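Side-chain contact in [Ribosomal protein bS18]-alanine N-acetyltransferase (Escherichia coli O157:H7, PDB 5ISV), which transfers an acetyl group from acetyl-CoA to the N-terminal alanine of ribosomal protein bS18: residues A[17-20]-A[26-29]. Sequence-based numbering, arbitrary orientation.
Sequences HIEQ and PWSE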
loop_
_atom_site.group_PDB
_atom_site.type_symbol
_atom_site.label_atom_id
_atom_site.label_comp_id
_atom_site.label_asym_id
_atom_site.label_seq_id
_atom_site.Cartn_x
_atom_site.Cartn_y
_atom_site.Cartn_z
ATOM N N HIS A 17 -16.009 2.087 -2.764
ATOM C CA HIS A 17 -16.687 1.223 -3.725
ATOM C C HIS A 17 -15.742 0.089 -4.225
ATOM O O HIS A 17 -16.131 -1.067 -4.303
ATOM C CB HIS A 17 -17.241 2.121 -4.875
ATOM C CG HIS A 17 -17.943 1.381 -5.987
ATOM N ND1 HIS A 17 -19.209 0.857 -5.855
ATOM C CD2 HIS A 17 -17.537 1.072 -7.243
ATOM C CE1 HIS A 17 -19.577 0.300 -6.997
ATOM N NE2 HIS A 17 -18.571 0.400 -7.850
ATOM N N ILE A 18 -14.493 0.430 -4.512
ATOM C CA ILE A 18 -13.478 -0.584 -4.864
ATOM C C ILE A 18 -13.241 -1.584 -3.725
ATOM O O ILE A 18 -13.222 -2.782 -3.923
ATOM C CB ILE A 18 -12.169 0.096 -5.306
ATOM C CG1 ILE A 18 -12.398 0.814 -6.653
ATOM C CG2 ILE A 18 -11.026 -0.900 -5.425
ATOM C CD1 ILE A 18 -11.256 1.636 -7.161
ATOM N N GLU A 19 -13.092 -1.040 -2.534
ATOM C CA GLU A 19 -12.856 -1.880 -1.362
ATOM C C GLU A 19 -13.972 -2.963 -1.170
ATOM O O GLU A 19 -13.645 -4.131 -0.882
ATOM C CB GLU A 19 -12.741 -0.960 -0.158
ATOM C CG GLU A 19 -12.542 -1.672 1.175
ATOM C CD GLU A 19 -11.118 -2.118 1.416
ATOM O OE1 GLU A 19 -10.226 -1.758 0.647
ATOM O OE2 GLU A 19 -10.882 -2.855 2.399
ATOM N N GLN A 20 -15.248 -2.595 -1.377
ATOM C CA GLN A 20 -16.370 -3.563 -1.308
ATOM C C GLN A 20 -16.325 -4.675 -2.333
ATOM O O GLN A 20 -16.772 -5.798 -2.096
ATOM C CB GLN A 20 -17.718 -2.843 -1.504
ATOM C CG GLN A 20 -18.024 -1.743 -0.537
ATOM C CD GLN A 20 -17.550 -2.026 0.872
ATOM O OE1 GLN A 20 -17.986 -2.991 1.523
ATOM N NE2 GLN A 20 -16.605 -1.214 1.332
ATOM N N PRO A 26 -13.689 -5.947 4.192
ATOM C CA PRO A 26 -13.488 -4.593 3.777
ATOM C C PRO A 26 -13.458 -3.610 4.921
ATOM O O PRO A 26 -14.105 -3.800 5.953
ATOM C CB PRO A 26 -14.706 -4.309 2.918
ATOM C CG PRO A 26 -15.762 -5.157 3.505
ATOM C CD PRO A 26 -15.034 -6.422 3.868
ATOM N N TRP A 27 -12.688 -2.563 4.693
ATOM C CA TRP A 27 -12.750 -1.363 5.472
ATOM C C TRP A 27 -14.163 -0.741 5.507
ATOM O O TRP A 27 -14.886 -0.788 4.533
ATOM C CB TRP A 27 -11.742 -0.327 4.900
ATOM C CG TRP A 27 -10.379 -0.372 5.513
ATOM C CD1 TRP A 27 -9.868 -1.344 6.341
ATOM C CD2 TRP A 27 -9.348 0.596 5.360
ATOM N NE1 TRP A 27 -8.592 -1.013 6.734
ATOM C CE2 TRP A 27 -8.247 0.170 6.148
ATOM C CE3 TRP A 27 -9.260 1.797 4.674
ATOM C CZ2 TRP A 27 -7.074 0.887 6.211
ATOM C CZ3 TRP A 27 -8.125 2.492 4.706
ATOM C CH2 TRP A 27 -7.032 2.065 5.520
ATOM N N SER A 28 -14.527 -0.183 6.663
ATOM C CA SER A 28 -15.721 0.666 6.802
ATOM C C SER A 28 -15.458 2.084 6.331
ATOM O O SER A 28 -14.310 2.484 6.185
ATOM C CB SER A 28 -16.163 0.725 8.241
ATOM O OG SER A 28 -15.276 1.557 8.979
ATOM N N GLU A 29 -16.534 2.847 6.102
ATOM C CA GLU A 29 -16.399 4.213 5.615
ATOM C C GLU A 29 -15.672 5.067 6.622
ATOM O O GLU A 29 -14.854 5.911 6.240
ATOM C CB GLU A 29 -17.768 4.873 5.343
ATOM C CG GLU A 29 -18.360 4.597 4.006
ATOM C CD GLU A 29 -19.724 5.271 3.806
ATOM O OE1 GLU A 29 -20.138 6.179 4.589
ATOM O OE2 GLU A 29 -20.390 4.895 2.828
#
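Pro26 sets its ring against two neighbouring side chains of helix 12-22. Its CB lies 3.8 Å from CG of Glu19, and its CG comes to 3.7 Å from OE1 of Gln20, whose side chain crosses the proline at about a right angle. The CB of Gln20 starts off away from the loop, but a bend at chi2 brings the amide back to the CB-CG edge of the ring, while a bond to the carbonyl of Tyr16 ties NE2 back to the helix. At Trp27 the contact becomes polar. The backbone N donates a nearly straight hydrogen bond to OE2 of Glu19 (2.9 Å, 174° at the hydrogen), reaching the oxygen from its anti side and 25° out of the carboxylate plane. Glu19 gets there with CG anti to its backbone N and a turn at chi2 that lays the carboxylate next to the loop. OE2 also sits 3.7 Å from CB of Trp27, with the carboxylate and indole planes 38° apart. This buried carboxylate is gripped at both oxygens: His23 ND1 is a second partner of OE2, and Asn68 ND2 of strand 63-71 binds OE1. The indole leads away from the helix to an edge-to-face stack with Phe32, and Ser28 then N-caps helix 29-34 through its OG. Glu19, close to Ala70 of the predicted acetyl-CoA site, thus holds by its carboxylate the backbone of the alpha1-alpha2 loop of the GNAT fold, between helix 12-22 and helix 29-34, a loop that in this family commonly lines the acceptor-substrate side.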